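PDB 4HPP: probable glutamine synthetase from Pseudomonas aeruginosa, which belongs to the glutamine synthetase family and carries a magnesium site and a pocket holding glutamic acid. Local coordinates for residues Val116-Asp121 with Ala352-Ile357. Sequence-based numbering, arbitrary orientation.
Sequences VERYRD and AGRLGI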
loop_
_atom_site.group_PDB
_atom_site.type_symbol
_atom_site.label_atom_id
_atom_site.label_comp_id
_atom_site.label_asym_id
_atom_site.label_seq_id
_atom_site.Cartn_x
_atom_site.Cartn_y
_atom_site.Cartn_z
ATOM N N VAL A 116 -25.889 38.890 31.665
ATOM C CA VAL A 116 -25.711 38.110 32.899
ATOM C C VAL A 116 -25.511 38.978 34.170
ATOM O O VAL A 116 -26.211 38.768 35.161
ATOM C CB VAL A 116 -24.629 37.029 32.716
ATOM C CG1 VAL A 116 -24.361 36.262 34.020
ATOM C CG2 VAL A 116 -25.065 36.101 31.570
ATOM N N GLU A 117 -24.601 39.956 34.102
ATOM C CA GLU A 117 -24.546 41.070 35.073
ATOM C C GLU A 117 -25.939 41.646 35.474
ATOM O O GLU A 117 -26.294 41.605 36.658
ATOM C CB GLU A 117 -23.604 42.203 34.588
ATOM C CG GLU A 117 -23.355 43.375 35.571
ATOM C CD GLU A 117 -22.896 42.963 36.994
ATOM O OE1 GLU A 117 -23.012 43.807 37.929
ATOM O OE2 GLU A 117 -22.424 41.807 37.204
ATOM N N ARG A 118 -26.700 42.172 34.499
ATOM C CA ARG A 118 -28.074 42.668 34.692
ATOM C C ARG A 118 -28.951 41.606 35.349
ATOM O O ARG A 118 -29.894 41.922 36.100
ATOM C CB ARG A 118 -28.740 43.080 33.359
ATOM C CG ARG A 118 -28.079 44.238 32.661
ATOM C CD ARG A 118 -28.891 44.755 31.492
ATOM N NE ARG A 118 -28.794 44.032 30.222
ATOM C CZ ARG A 118 -27.850 44.219 29.291
ATOM N NH1 ARG A 118 -26.858 45.057 29.486
ATOM N NH2 ARG A 118 -27.878 43.547 28.151
ATOM N N TYR A 119 -28.650 40.344 35.037
ATOM C CA TYR A 119 -29.277 39.277 35.758
ATOM C C TYR A 119 -28.809 39.225 37.209
ATOM O O TYR A 119 -29.664 39.200 38.109
ATOM C CB TYR A 119 -29.107 37.952 35.059
ATOM C CG TYR A 119 -30.321 37.560 34.248
ATOM C CD1 TYR A 119 -30.519 38.088 32.953
ATOM C CD2 TYR A 119 -31.281 36.664 34.766
ATOM C CE1 TYR A 119 -31.609 37.718 32.167
ATOM C CE2 TYR A 119 -32.374 36.291 33.988
ATOM C CZ TYR A 119 -32.538 36.828 32.691
ATOM O OH TYR A 119 -33.648 36.520 31.929
ATOM N N ARG A 120 -27.490 39.250 37.436
ATOM C CA ARG A 120 -26.944 39.162 38.795
ATOM C C ARG A 120 -27.498 40.311 39.665
ATOM O O ARG A 120 -28.001 40.066 40.758
ATOM C CB ARG A 120 -25.411 39.169 38.810
ATOM C CG ARG A 120 -24.765 38.234 39.859
ATOM C CD ARG A 120 -23.281 38.508 40.160
ATOM N NE ARG A 120 -22.990 39.949 40.134
ATOM C CZ ARG A 120 -23.395 40.835 41.055
ATOM N NH1 ARG A 120 -24.112 40.446 42.105
ATOM N NH2 ARG A 120 -23.095 42.121 40.924
ATOM N N ASP A 121 -27.436 41.543 39.151
ATOM C CA ASP A 121 -27.884 42.760 39.852
ATOM C C ASP A 121 -29.204 42.637 40.569
ATOM O O ASP A 121 -29.333 43.118 41.691
ATOM C CB ASP A 121 -27.962 43.955 38.897
ATOM C CG ASP A 121 -26.597 44.570 38.629
ATOM O OD1 ASP A 121 -26.520 45.321 37.641
ATOM O OD2 ASP A 121 -25.606 44.296 39.384
ATOM N N ALA A 352 -35.323 38.635 26.445
ATOM C CA ALA A 352 -36.769 38.650 26.311
ATOM C C ALA A 352 -37.407 38.114 27.576
ATOM O O ALA A 352 -38.456 38.600 27.986
ATOM C CB ALA A 352 -37.219 37.851 25.102
ATOM N N GLY A 353 -36.753 37.127 28.186
ATOM C CA GLY A 353 -37.134 36.593 29.494
ATOM C C GLY A 353 -37.101 37.694 30.524
ATOM O O GLY A 353 -38.091 37.901 31.247
ATOM N N ARG A 354 -35.980 38.413 30.580
ATOM C CA ARG A 354 -35.836 39.570 31.487
ATOM C C ARG A 354 -37.004 40.524 31.283
ATOM O O ARG A 354 -37.702 40.837 32.221
ATOM C CB ARG A 354 -34.512 40.335 31.272
ATOM C CG ARG A 354 -33.725 40.713 32.537
ATOM C CD ARG A 354 -32.807 41.947 32.363
ATOM N NE ARG A 354 -32.218 42.173 31.018
ATOM C CZ ARG A 354 -32.449 43.231 30.223
ATOM N NH1 ARG A 354 -33.268 44.182 30.627
ATOM N NH2 ARG A 354 -31.873 43.348 29.015
ATOM N N LEU A 355 -37.207 40.982 30.048
ATOM C CA LEU A 355 -38.350 41.823 29.703
ATOM C C LEU A 355 -39.694 41.222 30.162
ATOM O O LEU A 355 -40.646 41.949 30.455
ATOM C CB LEU A 355 -38.404 42.025 28.189
ATOM C CG LEU A 355 -37.373 42.974 27.611
ATOM C CD1 LEU A 355 -37.739 43.265 26.178
ATOM C CD2 LEU A 355 -37.362 44.252 28.442
ATOM N N GLY A 356 -39.773 39.897 30.199
ATOM C CA GLY A 356 -40.962 39.221 30.668
ATOM C C GLY A 356 -41.114 39.530 32.137
ATOM O O GLY A 356 -42.173 39.961 32.569
ATOM N N ILE A 357 -40.032 39.337 32.885
ATOM C CA ILE A 357 -40.033 39.513 34.325
ATOM C C ILE A 357 -40.251 40.955 34.757
ATOM O O ILE A 357 -41.032 41.206 35.666
ATOM C CB ILE A 357 -38.711 38.988 34.914
ATOM C CG1 ILE A 357 -38.627 37.462 34.695
ATOM C CG2 ILE A 357 -38.552 39.424 36.374
ATOM C CD1 ILE A 357 -37.251 36.875 34.891
#
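Tyr119 and Arg354 carry most of the contact between two helix segments that run roughly parallel, their axes 27° apart and 11.5 Å at closest approach. Apolar touching comes first: the Tyr119 ring reaches the aliphatic part of Arg354, CE1 lying 3.7 Å from CG, with the ring and guanidinium planes nearly perpendicular at 83°.

The polar contacts depend on residues beyond the two segments. Tyr119 OH comes within 3.3 Å of Arg354 N, but at a poor angle for bonding; it is hydrogen-bonded to Leu350 O and Trp266 NE1, the indole N-H donating, which fixes the buried hydroxyl beside the helix backbone at Gly353 and Arg354.

The two guanidinium groups gather round Glu115, whose OE1 pairs with Arg118 NE and OE2 with Arg354 NE; the carboxylate would be expected to offset their charge. Arg118 CD lies over one face of the Arg354 guanidinium, and a bend at chi3 (-81°) sets the direction in which Arg118 NE leaves it, 3.4 Å from Arg354 NH2. Glu407 pairs with Arg354 NH1.

Here two helices of the glutamine synthetase catalytic domain, 108-121 and 342-358, pack side by side through long side chains, linked by Glu115 of the first helix, which pairs with Arg354 of the second as well as with Arg118 of its own.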